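Local coordinates for protein alkaline phosphatase (Thermus thermophilus, PDB 7KWD) that probably hydrolyses phosphate monoesters as a homodimeric alkaline phosphatase that depends on zinc and magnesium ions, at residues 59-62 with 66-69; 142-147 with 167-172; 195-200 with 205-210; 335-340 with 418-423. One frame throughout, in Å; residues are numbered along the deposited sequence.

In the fold
From the N terminus, contact 1 closes first. The loop that leads to helix 70-75 folds back against the end of helix 51-65. Contact 2 comes next and joins the loop after strand 135-140 to helix 162-172. Contact 3 then packs helix 196-202 on strand 206-208. Contact 4 closes a loop of 77 residues and joins short helix 337-340 to the loop before strand 426-428. The four follow in series, with no nesting or crossing. Contacts 2 and 3 touch mainly through Leu170, which packs on Leu196, Ala199 and Phe200. Contacts 1 and 4 touch where Ala59 and Tyr60 meet Val339, and both reach the second subunit. Contacts 2 and 4 lie on opposite sides of the chain's centre.

Contact 1: residues 59-62 with 66-69; sequences AYAR and GRVL
Ala61 and Arg67 form the tight part, where the chain leaves helix 51-65 and folds back along it. Arg67 N donates to Ala61 O at 2.9 Å, nearly straight at 171°, from above the carbonyl plane. Ala61 CB lies 3.4 Å from Arg67 O and also sits over one face of the Arg67 guanidinium, toward its rim. Arg67 NH1 is hydrogen-bonded to Gln65 OE1, and NH2 is salt-bridged to Asp294. Arg67 CG is wedged between its backbone N and carbonyl carbon (chi1 60°), which lays it 3.8 Å from Ala61 CB. Gly66, with positive phi, ends the helix and adds a weak bond from its N to Arg62 O. The looser part is at Arg62, where side chains alone touch Val68. Val68 CG2 meets one face of the extended arginine's guanidinium, 3.7 Å from Arg62 NH2. With an alanine here, Val68 would probably lose the guanidinium along its side, and Glu72 would lose the charge it pairs with. Pro20 of the second subunit packs on Arg62, and Gly66 and Val68 make backbone hydrogen bonds to that subunit. Arg67 and Leu69 pack on Leu291, so the turn also touches helix 283-306.

Contact 2: residues 142-147 with 167-172; sequences TTVTHA and EQYLEF
Tyr169 of helix 162-172 meets a type I beta turn, Thr143 to His146, beside the magnesium site. The turn lies in the loop after strand 135-140. Its last residue, His146, is predicted to bind magnesium, and its side chain lies about 4 Å from the bound magnesium ion and about 5 Å from that of Glu270, a ligand of the ion.

One hydrogen bond carries the contact: Tyr169 OH donates to Val144 O at 2.8 Å. The hydroxyl lies in the carbonyl plane, on a lone pair, with a C=O...O angle of 134°. Val144 O in turn lies at the ring edge, in the ring plane, and is 3.2 Å from Tyr169 CE2. The Tyr169 ring is sent toward the turn because CG stands anti to the carbonyl carbon (chi1 -83°). Two methyls come near Tyr169 CE2 from the same side of the ring. Thr145 CG2 is 3.9 Å from Tyr169 CE2, and Val144 CG1 is somewhat farther from that atom, at 4.3 Å. Thr145 OG1 is bonded to Glu162, which also bonds Thr143 OG1.

The turn is held from within as well. Thr143 O accepts from His146 N at 3.0 Å and from Thr142 OG1 at 2.9 Å, on opposite faces of its plane. The mostly buried turn is held by its own bonds and the tyrosine, and also by backbone bonds to Gly180.

Tyr169 also stacks on Tyr177 of strand 176-178 and packs against Pro149, Ala150 and Val153. It thus touches that strand, helix 147-153 and the turn at once.

Contact 3: residues 195-200 with 205-210; sequences DLYAAF and YGVVRT
Phe200 and Tyr205, with Tyr197, Val207 and Arg209, make a largely buried aromatic packing of helix 196-202 on strand 206-208, at the periphery of the chain.

The two ends of the short connection are tied by Tyr205 N, which donates to Phe200 O at 3.2 Å and 155°, from above the carbonyl plane. The rings of the same two residues form a T-shaped (edge-to-face) pair. Their centroids are 4.9 Å apart and their planes stand at 70°. Phe200 CD2 points at the middle of the Tyr205 face and is 3.6 Å from Tyr205 CD1. Tyr205 OH is bonded to Ala174 O, which fixes the far end of that ring.

Here a helix leads through a short loop into a strand of the alpha/beta fold. Strand 206-208 runs parallel to strand 222-225, and the helix also packs on Leu223 through Tyr197 and Phe200. At the start of the helix, Asp195 is the N-cap: its OD1 accepts from Ala198 N at 2.9 Å.

Tyr197 is held in several ways. Val207 CG1 presses close, 3.3 Å from Tyr197 CD1, and also lies over one face of the Arg209 guanidinium. The exposed Arg209 reaches out along an extended chain to make a cation-pi contact, its CZ 4.2 Å from the Tyr197 ring centroid and 10° off the normal. The guanidinium is strongly tilted against the ring, not parallel to it. Arg209 NH2 comes down over the face, 3.2 Å from Tyr197 CG. The hydroxyl of Tyr197 is bonded to Asp182.

Contact 4: residues 335-340 with 418-423; sequences SSQGVD and AQKPDR
Gln337 CB is the first atom of its side chain to meet the 418-423 loop. It lies 4.1 Å from Pro421 CB, with Pro421 CG equally near, so it rests against the CB-CG edge of the proline ring. The next atom, Gln337 CG, passes on to Lys420 and is 4.0 Å from Lys420 CG. The chain then bends at chi2 (-55°), which keeps the amide close to the lysine. Gln337 CD is 3.9 Å from Lys420 CE, and Gln337 OE1 is 4.0 Å from the same carbon. Lys420 is extended beyond CG, and the two chains cross obliquely. No hydrogen bond joins the segments; the contact is van der Waals packing, buried at Pro421 and exposed at Lys420. Cut back to an alanine, this position would keep its touch on Pro421, but the Lys420 chain would probably lose its support here and be freer to swing.

Pro421 also packs on Ala328 and Glu334, and Arg63 of helix 51-65 touches Gln337. The neighbouring Ser336 bonds through OG to Tyr91 N of the second subunit. The contact thus joins helix 337-340, which touches both helix 51-65 and the second subunit, to the outer loop before strand 426-428.

Contact 1: residues 59-62 with 66-69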
loop_
_atom_site.group_PDB
_atom_site.type_symbol
_atom_site.label_atom_id
_atom_site.label_comp_id
_atom_site.label_asym_id
_atom_site.label_seq_id
_atom_site.Cartn_x
_atom_site.Cartn_y
_atom_site.Cartn_z
ATOM N N ALA A 59 -7.978 -11.552 -4.166
ATOM C CA ALA A 59 -7.541 -12.763 -4.839
ATOM C C ALA A 59 -8.183 -13.980 -4.215
ATOM O O ALA A 59 -8.640 -14.882 -4.926
ATOM C CB ALA A 59 -6.017 -12.879 -4.777
ATOM N N TYR A 60 -8.246 -14.015 -2.884
ATOM C CA TYR A 60 -8.798 -15.189 -2.217
ATOM C C TYR A 60 -10.258 -15.403 -2.606
ATOM O O TYR A 60 -10.690 -16.526 -2.878
ATOM C CB TYR A 60 -8.651 -15.042 -0.706
ATOM C CG TYR A 60 -9.011 -16.319 0.042
ATOM C CD1 TYR A 60 -10.303 -16.570 0.421
ATOM C CD2 TYR A 60 -8.048 -17.296 0.324
ATOM C CE1 TYR A 60 -10.643 -17.743 1.066
ATOM C CE2 TYR A 60 -8.395 -18.473 0.996
ATOM C CZ TYR A 60 -9.676 -18.691 1.351
ATOM O OH TYR A 60 -10.042 -19.861 1.994
ATOM N N ALA A 61 -11.054 -14.338 -2.590
ATOM C CA ALA A 61 -12.460 -14.487 -2.955
ATOM C C ALA A 61 -12.600 -15.060 -4.371
ATOM O O ALA A 61 -13.385 -15.989 -4.608
ATOM C CB ALA A 61 -13.170 -13.137 -2.818
ATOM N N ARG A 62 -11.842 -14.524 -5.325
ATOM C CA ARG A 62 -11.971 -14.991 -6.700
ATOM C C ARG A 62 -11.438 -16.409 -6.834
ATOM O O ARG A 62 -12.148 -17.314 -7.290
ATOM C CB ARG A 62 -11.232 -14.060 -7.653
ATOM C CG ARG A 62 -12.035 -12.808 -8.023
ATOM C CD ARG A 62 -11.095 -11.691 -8.578
ATOM N NE ARG A 62 -11.860 -10.574 -9.142
ATOM C CZ ARG A 62 -12.415 -10.587 -10.345
ATOM N NH1 ARG A 62 -12.310 -11.642 -11.160
ATOM N NH2 ARG A 62 -13.109 -9.538 -10.736
ATOM N N GLY A 66 -14.442 -18.481 -5.748
ATOM C CA GLY A 66 -15.118 -18.242 -7.025
ATOM C C GLY A 66 -16.104 -17.100 -6.996
ATOM O O GLY A 66 -17.157 -17.167 -7.646
ATOM N N ARG A 67 -15.786 -16.031 -6.262
ATOM C CA ARG A 67 -16.677 -14.870 -6.137
ATOM C C ARG A 67 -15.847 -13.591 -6.193
ATOM O O ARG A 67 -14.674 -13.568 -5.796
ATOM C CB ARG A 67 -17.463 -14.904 -4.808
ATOM C CG ARG A 67 -16.476 -14.896 -3.605
ATOM C CD ARG A 67 -17.089 -14.934 -2.219
ATOM N NE ARG A 67 -17.296 -13.573 -1.776
ATOM C CZ ARG A 67 -16.835 -13.053 -0.651
ATOM N NH1 ARG A 67 -16.128 -13.764 0.219
ATOM N NH2 ARG A 67 -17.124 -11.788 -0.387
ATOM N N VAL A 68 -16.483 -12.513 -6.631
ATOM C CA VAL A 68 -15.881 -11.186 -6.575
ATOM C C VAL A 68 -16.211 -10.552 -5.227
ATOM O O VAL A 68 -17.376 -10.418 -4.873
ATOM C CB VAL A 68 -16.374 -10.304 -7.720
ATOM C CG1 VAL A 68 -15.744 -8.932 -7.647
ATOM C CG2 VAL A 68 -16.072 -10.997 -9.036
ATOM N N LEU A 69 -15.179 -10.159 -4.487
ATOM C CA LEU A 69 -15.338 -9.447 -3.236
ATOM C C LEU A 69 -16.225 -8.221 -3.397
ATOM O O LEU A 69 -16.063 -7.443 -4.339
ATOM C CB LEU A 69 -13.932 -9.045 -2.780
ATOM C CG LEU A 69 -13.635 -8.662 -1.349
ATOM C CD1 LEU A 69 -13.681 -9.865 -0.464
ATOM C CD2 LEU A 69 -12.262 -8.025 -1.316
#

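Contact 2: residues 142-147 with 167-172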
loop_
_atom_site.group_PDB
_atom_site.type_symbol
_atom_site.label_atom_id
_atom_site.label_comp_id
_atom_site.label_asym_id
_atom_site.label_seq_id
_atom_site.Cartn_x
_atom_site.Cartn_y
_atom_site.Cartn_z
ATOM N N THR A 142 -13.935 -4.771 18.284
ATOM C CA THR A 142 -13.106 -4.504 19.444
ATOM C C THR A 142 -13.990 -4.400 20.686
ATOM O O THR A 142 -15.228 -4.466 20.607
ATOM C CB THR A 142 -12.301 -3.210 19.265
ATOM O OG1 THR A 142 -13.205 -2.096 19.232
ATOM C CG2 THR A 142 -11.470 -3.231 17.967
ATOM N N THR A 143 -13.351 -4.189 21.847
ATOM C CA THR A 143 -14.077 -3.689 23.007
ATOM C C THR A 143 -14.893 -2.482 22.572
ATOM O O THR A 143 -14.443 -1.660 21.768
ATOM C CB THR A 143 -13.133 -3.302 24.147
ATOM O OG1 THR A 143 -12.157 -2.399 23.651
ATOM C CG2 THR A 143 -12.438 -4.545 24.722
ATOM N N VAL A 144 -16.128 -2.407 23.067
ATOM C CA VAL A 144 -17.038 -1.393 22.570
ATOM C C VAL A 144 -16.567 0.002 22.950
ATOM O O VAL A 144 -16.937 0.985 22.288
ATOM C CB VAL A 144 -18.448 -1.721 23.091
ATOM C CG1 VAL A 144 -18.551 -1.412 24.613
ATOM C CG2 VAL A 144 -19.458 -0.947 22.292
ATOM N N THR A 145 -15.734 0.096 23.987
ATOM C CA THR A 145 -15.151 1.319 24.515
ATOM C C THR A 145 -13.796 1.646 23.862
ATOM O O THR A 145 -13.097 2.573 24.292
ATOM C CB THR A 145 -14.968 1.140 26.040
ATOM O OG1 THR A 145 -14.285 -0.111 26.234
ATOM C CG2 THR A 145 -16.282 1.063 26.798
ATOM N N HIS A 146 -13.402 0.904 22.843
ATOM C CA HIS A 146 -12.103 1.114 22.221
ATOM C C HIS A 146 -12.069 2.439 21.458
ATOM O O HIS A 146 -13.065 3.153 21.329
ATOM C CB HIS A 146 -11.783 -0.073 21.321
ATOM C CG HIS A 146 -10.327 -0.391 21.216
ATOM N ND1 HIS A 146 -9.659 -0.384 20.009
ATOM C CD2 HIS A 146 -9.418 -0.771 22.155
ATOM C CE1 HIS A 146 -8.395 -0.724 20.211
ATOM N NE2 HIS A 146 -8.223 -0.967 21.501
ATOM N N ALA A 147 -10.868 2.779 20.983
ATOM C CA ALA A 147 -10.599 4.145 20.541
ATOM C C ALA A 147 -11.479 4.557 19.377
ATOM O O ALA A 147 -11.973 5.687 19.338
ATOM C CB ALA A 147 -9.142 4.286 20.132
ATOM N N GLU A 167 -18.495 4.342 31.575
ATOM C CA GLU A 167 -19.378 5.237 32.302
ATOM C C GLU A 167 -19.791 6.400 31.410
ATOM O O GLU A 167 -20.952 6.833 31.411
ATOM C CB GLU A 167 -18.682 5.771 33.573
ATOM C CG GLU A 167 -18.257 4.751 34.636
ATOM C CD GLU A 167 -17.298 5.378 35.662
ATOM O OE1 GLU A 167 -17.550 6.512 36.077
ATOM O OE2 GLU A 167 -16.274 4.771 36.017
ATOM N N GLN A 168 -18.835 6.943 30.658
ATOM C CA GLN A 168 -19.151 8.033 29.735
ATOM C C GLN A 168 -20.172 7.596 28.685
ATOM O O GLN A 168 -21.008 8.396 28.259
ATOM C CB GLN A 168 -17.864 8.518 29.083
ATOM C CG GLN A 168 -16.918 9.236 30.050
ATOM C CD GLN A 168 -15.631 9.636 29.363
ATOM O OE1 GLN A 168 -14.679 8.858 29.323
ATOM N NE2 GLN A 168 -15.598 10.848 28.816
ATOM N N TYR A 169 -20.110 6.327 28.252
ATOM C CA TYR A 169 -21.094 5.806 27.301
ATOM C C TYR A 169 -22.501 5.831 27.882
ATOM O O TYR A 169 -23.475 6.193 27.191
ATOM C CB TYR A 169 -20.726 4.374 26.916
ATOM C CG TYR A 169 -19.699 4.228 25.836
ATOM C CD1 TYR A 169 -18.922 5.310 25.406
ATOM C CD2 TYR A 169 -19.540 3.018 25.203
ATOM C CE1 TYR A 169 -18.000 5.146 24.383
ATOM C CE2 TYR A 169 -18.626 2.845 24.191
ATOM C CZ TYR A 169 -17.853 3.911 23.782
ATOM O OH TYR A 169 -16.942 3.700 22.756
ATOM N N LEU A 170 -22.638 5.424 29.152
ATOM C CA LEU A 170 -23.942 5.487 29.806
ATOM C C LEU A 170 -24.479 6.913 29.816
ATOM O O LEU A 170 -25.657 7.140 29.541
ATOM C CB LEU A 170 -23.829 4.946 31.232
ATOM C CG LEU A 170 -25.083 4.971 32.111
ATOM C CD1 LEU A 170 -26.230 4.139 31.511
ATOM C CD2 LEU A 170 -24.749 4.479 33.536
ATOM N N GLU A 171 -23.626 7.886 30.145
ATOM C CA GLU A 171 -24.079 9.271 30.206
ATOM C C GLU A 171 -24.354 9.815 28.809
ATOM O O GLU A 171 -25.324 10.553 28.604
ATOM C CB GLU A 171 -23.041 10.137 30.927
ATOM C CG GLU A 171 -23.527 11.572 31.197
ATOM C CD GLU A 171 -22.414 12.463 31.717
ATOM O OE1 GLU A 171 -21.336 11.911 32.052
ATOM O OE2 GLU A 171 -22.611 13.707 31.780
ATOM N N PHE A 172 -23.536 9.431 27.819
ATOM C CA PHE A 172 -23.794 9.888 26.454
ATOM C C PHE A 172 -25.139 9.389 25.955
ATOM O O PHE A 172 -25.904 10.141 25.338
ATOM C CB PHE A 172 -22.674 9.436 25.517
ATOM C CG PHE A 172 -22.858 9.912 24.090
ATOM C CD1 PHE A 172 -22.657 11.248 23.744
ATOM C CD2 PHE A 172 -23.266 9.032 23.106
ATOM C CE1 PHE A 172 -22.842 11.683 22.416
ATOM C CE2 PHE A 172 -23.457 9.457 21.768
ATOM C CZ PHE A 172 -23.247 10.780 21.432
#

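Contact 3: residues 195-200 with 205-210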
loop_
_atom_site.group_PDB
_atom_site.type_symbol
_atom_site.label_atom_id
_atom_site.label_comp_id
_atom_site.label_asym_id
_atom_site.label_seq_id
_atom_site.Cartn_x
_atom_site.Cartn_y
_atom_site.Cartn_z
ATOM N N ASP A 195 -21.734 -2.402 39.117
ATOM C CA ASP A 195 -22.504 -3.158 38.103
ATOM C C ASP A 195 -23.035 -2.171 37.056
ATOM O O ASP A 195 -24.162 -1.675 37.140
ATOM C CB ASP A 195 -23.632 -3.959 38.754
ATOM C CG ASP A 195 -24.403 -4.850 37.763
ATOM O OD1 ASP A 195 -24.251 -4.652 36.540
ATOM O OD2 ASP A 195 -25.157 -5.767 38.214
ATOM N N LEU A 196 -22.212 -1.875 36.042
ATOM C CA LEU A 196 -22.654 -0.936 35.015
ATOM C C LEU A 196 -23.798 -1.501 34.185
ATOM O O LEU A 196 -24.623 -0.742 33.665
ATOM C CB LEU A 196 -21.506 -0.579 34.084
ATOM C CG LEU A 196 -20.906 0.802 34.135
ATOM C CD1 LEU A 196 -20.182 0.982 32.761
ATOM C CD2 LEU A 196 -21.850 1.907 34.376
ATOM N N TYR A 197 -23.870 -2.825 34.042
ATOM C CA TYR A 197 -25.005 -3.403 33.332
ATOM C C TYR A 197 -26.302 -2.968 33.972
ATOM O O TYR A 197 -27.238 -2.526 33.288
ATOM C CB TYR A 197 -24.908 -4.922 33.316
ATOM C CG TYR A 197 -23.839 -5.417 32.353
ATOM C CD1 TYR A 197 -23.940 -5.192 30.988
ATOM C CD2 TYR A 197 -22.735 -6.084 32.816
ATOM C CE1 TYR A 197 -22.972 -5.622 30.127
ATOM C CE2 TYR A 197 -21.775 -6.544 31.959
ATOM C CZ TYR A 197 -21.893 -6.301 30.619
ATOM O OH TYR A 197 -20.924 -6.761 29.767
ATOM N N ALA A 198 -26.364 -3.071 35.300
ATOM C CA ALA A 198 -27.564 -2.664 36.016
ATOM C C ALA A 198 -27.876 -1.205 35.748
ATOM O O ALA A 198 -29.042 -0.836 35.593
ATOM C CB ALA A 198 -27.400 -2.909 37.522
ATOM N N ALA A 199 -26.838 -0.359 35.685
ATOM C CA ALA A 199 -27.070 1.067 35.477
ATOM C C ALA A 199 -27.603 1.342 34.072
ATOM O O ALA A 199 -28.469 2.202 33.885
ATOM C CB ALA A 199 -25.782 1.844 35.735
ATOM N N PHE A 200 -27.108 0.611 33.070
ATOM C CA PHE A 200 -27.693 0.732 31.739
ATOM C C PHE A 200 -29.134 0.247 31.737
ATOM O O PHE A 200 -30.019 0.878 31.153
ATOM C CB PHE A 200 -26.866 -0.061 30.729
ATOM C CG PHE A 200 -25.686 0.706 30.117
ATOM C CD1 PHE A 200 -24.473 0.790 30.778
ATOM C CD2 PHE A 200 -25.790 1.281 28.851
ATOM C CE1 PHE A 200 -23.384 1.450 30.213
ATOM C CE2 PHE A 200 -24.725 1.946 28.289
ATOM C CZ PHE A 200 -23.508 2.025 28.969
ATOM N N TYR A 205 -31.974 0.347 28.632
ATOM C CA TYR A 205 -31.303 -0.517 27.679
ATOM C C TYR A 205 -31.642 -1.978 27.914
ATOM O O TYR A 205 -31.668 -2.447 29.055
ATOM C CB TYR A 205 -29.785 -0.368 27.778
ATOM C CG TYR A 205 -29.218 0.921 27.272
ATOM C CD1 TYR A 205 -29.188 2.040 28.079
ATOM C CD2 TYR A 205 -28.653 1.005 26.002
ATOM C CE1 TYR A 205 -28.631 3.236 27.627
ATOM C CE2 TYR A 205 -28.085 2.183 25.550
ATOM C CZ TYR A 205 -28.091 3.303 26.371
ATOM O OH TYR A 205 -27.554 4.492 25.920
ATOM N N GLY A 206 -31.876 -2.698 26.818
ATOM C CA GLY A 206 -31.802 -4.141 26.832
ATOM C C GLY A 206 -30.346 -4.551 26.817
ATOM O O GLY A 206 -29.553 -4.039 26.019
ATOM N N VAL A 207 -29.977 -5.437 27.737
ATOM C CA VAL A 207 -28.604 -5.886 27.885
ATOM C C VAL A 207 -28.530 -7.303 27.355
ATOM O O VAL A 207 -29.278 -8.179 27.808
ATOM C CB VAL A 207 -28.149 -5.828 29.348
ATOM C CG1 VAL A 207 -26.722 -6.261 29.460
ATOM C CG2 VAL A 207 -28.302 -4.425 29.889
ATOM N N VAL A 208 -27.626 -7.531 26.411
ATOM C CA VAL A 208 -27.471 -8.827 25.771
ATOM C C VAL A 208 -26.003 -9.202 25.817
ATOM O O VAL A 208 -25.122 -8.347 25.709
ATOM C CB VAL A 208 -27.983 -8.847 24.305
ATOM C CG1 VAL A 208 -29.530 -8.888 24.281
ATOM C CG2 VAL A 208 -27.416 -7.656 23.533
ATOM N N ARG A 209 -25.744 -10.484 25.932
ATOM C CA ARG A 209 -24.376 -10.936 26.156
ATOM C C ARG A 209 -24.010 -12.120 25.290
ATOM O O ARG A 209 -22.854 -12.559 25.343
ATOM C CB ARG A 209 -24.171 -11.330 27.639
ATOM C CG ARG A 209 -24.490 -10.244 28.670
ATOM C CD ARG A 209 -24.179 -10.789 30.075
ATOM N NE ARG A 209 -24.178 -9.786 31.127
ATOM C CZ ARG A 209 -25.270 -9.230 31.649
ATOM N NH1 ARG A 209 -26.496 -9.538 31.187
ATOM N NH2 ARG A 209 -25.127 -8.350 32.636
ATOM N N THR A 210 -24.938 -12.643 24.502
ATOM C CA THR A 210 -24.666 -13.733 23.587
ATOM C C THR A 210 -25.333 -13.465 22.250
ATOM O O THR A 210 -26.265 -12.654 22.162
ATOM C CB THR A 210 -25.220 -15.071 24.092
ATOM O OG1 THR A 210 -26.657 -15.016 24.060
ATOM C CG2 THR A 210 -24.781 -15.319 25.503
#

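Contact 4: residues 335-340 with 418-423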
loop_
_atom_site.group_PDB
_atom_site.type_symbol
_atom_site.label_atom_id
_atom_site.label_comp_id
_atom_site.label_asym_id
_atom_site.label_seq_id
_atom_site.Cartn_x
_atom_site.Cartn_y
_atom_site.Cartn_z
ATOM N N SER A 335 3.456 -17.152 -7.269
ATOM C CA SER A 335 3.083 -16.262 -6.168
ATOM C C SER A 335 1.677 -16.518 -5.645
ATOM O O SER A 335 1.394 -16.211 -4.474
ATOM C CB SER A 335 3.207 -14.805 -6.619
ATOM O OG SER A 335 4.552 -14.498 -6.992
ATOM N N SER A 336 0.780 -17.072 -6.472
ATOM C CA SER A 336 -0.579 -17.307 -5.988
ATOM C C SER A 336 -0.700 -18.477 -5.012
ATOM O O SER A 336 -1.754 -18.622 -4.379
ATOM C CB SER A 336 -1.538 -17.544 -7.153
ATOM O OG SER A 336 -1.562 -16.416 -8.014
ATOM N N GLN A 337 0.341 -19.297 -4.850
ATOM C CA GLN A 337 0.259 -20.410 -3.901
ATOM C C GLN A 337 -0.038 -19.917 -2.496
ATOM O O GLN A 337 -0.778 -20.561 -1.745
ATOM C CB GLN A 337 1.564 -21.204 -3.910
ATOM C CG GLN A 337 1.810 -22.009 -5.174
ATOM C CD GLN A 337 0.662 -22.944 -5.462
ATOM O OE1 GLN A 337 0.369 -23.840 -4.676
ATOM N NE2 GLN A 337 -0.018 -22.711 -6.572
ATOM N N GLY A 338 0.517 -18.761 -2.124
ATOM C CA GLY A 338 0.278 -18.245 -0.786
ATOM C C GLY A 338 -1.185 -17.997 -0.490
ATOM O O GLY A 338 -1.609 -18.050 0.663
ATOM N N VAL A 339 -1.965 -17.680 -1.519
ATOM C CA VAL A 339 -3.399 -17.513 -1.346
ATOM C C VAL A 339 -4.044 -18.857 -1.063
ATOM O O VAL A 339 -4.862 -18.999 -0.147
ATOM C CB VAL A 339 -3.994 -16.843 -2.600
ATOM C CG1 VAL A 339 -5.504 -16.809 -2.558
ATOM C CG2 VAL A 339 -3.411 -15.384 -2.771
ATOM N N ASP A 340 -3.717 -19.865 -1.875
ATOM C CA ASP A 340 -4.238 -21.200 -1.612
ATOM C C ASP A 340 -3.897 -21.648 -0.207
ATOM O O ASP A 340 -4.732 -22.228 0.491
ATOM C CB ASP A 340 -3.676 -22.201 -2.607
ATOM C CG ASP A 340 -4.024 -21.876 -4.031
ATOM O OD1 ASP A 340 -5.087 -21.255 -4.269
ATOM O OD2 ASP A 340 -3.222 -22.253 -4.906
ATOM N N ALA A 418 11.900 -22.042 -2.093
ATOM C CA ALA A 418 11.964 -20.892 -2.978
ATOM C C ALA A 418 11.415 -21.180 -4.370
ATOM O O ALA A 418 11.167 -20.240 -5.113
ATOM C CB ALA A 418 13.408 -20.417 -3.098
ATOM N N GLN A 419 11.236 -22.454 -4.741
ATOM C CA GLN A 419 10.747 -22.779 -6.075
ATOM C C GLN A 419 9.235 -22.682 -6.125
ATOM O O GLN A 419 8.662 -22.310 -7.155
ATOM C CB GLN A 419 11.167 -24.197 -6.501
ATOM C CG GLN A 419 12.674 -24.417 -6.606
ATOM C CD GLN A 419 13.391 -23.290 -7.349
ATOM O OE1 GLN A 419 14.456 -22.821 -6.926
ATOM N NE2 GLN A 419 12.798 -22.846 -8.462
ATOM N N LYS A 420 8.588 -23.053 -5.028
ATOM C CA LYS A 420 7.136 -23.063 -4.894
ATOM C C LYS A 420 6.799 -22.953 -3.412
ATOM O O LYS A 420 7.242 -23.790 -2.623
ATOM C CB LYS A 420 6.554 -24.331 -5.503
ATOM C CG LYS A 420 5.083 -24.233 -5.835
ATOM C CD LYS A 420 4.653 -25.436 -6.675
ATOM C CE LYS A 420 3.166 -25.433 -7.006
ATOM N NZ LYS A 420 2.712 -26.741 -7.577
ATOM N N PRO A 421 6.078 -21.912 -2.989
ATOM C CA PRO A 421 5.805 -21.748 -1.553
ATOM C C PRO A 421 5.248 -23.017 -0.927
ATOM O O PRO A 421 4.271 -23.602 -1.412
ATOM C CB PRO A 421 4.789 -20.594 -1.511
ATOM C CG PRO A 421 5.217 -19.711 -2.629
ATOM C CD PRO A 421 5.759 -20.673 -3.742
ATOM N N ASP A 422 5.914 -23.460 0.144
ATOM C CA ASP A 422 5.383 -24.497 1.016
ATOM C C ASP A 422 4.562 -23.917 2.147
ATOM O O ASP A 422 3.742 -24.628 2.740
ATOM C CB ASP A 422 6.516 -25.347 1.598
ATOM C CG ASP A 422 7.569 -24.523 2.347
ATOM O OD1 ASP A 422 7.906 -23.387 1.918
ATOM O OD2 ASP A 422 8.077 -25.048 3.368
ATOM N N ARG A 423 4.788 -22.652 2.467
ATOM C CA ARG A 423 4.001 -21.883 3.419
ATOM C C ARG A 423 3.757 -20.523 2.797
ATOM O O ARG A 423 4.458 -20.128 1.851
ATOM C CB ARG A 423 4.726 -21.775 4.763
ATOM C CG ARG A 423 5.323 -23.104 5.215
ATOM C CD ARG A 423 6.457 -22.801 6.134
ATOM N NE ARG A 423 6.852 -23.951 6.928
ATOM C CZ ARG A 423 7.868 -23.924 7.777
ATOM N NH1 ARG A 423 8.580 -22.813 7.908
ATOM N NH2 ARG A 423 8.178 -25.000 8.484
#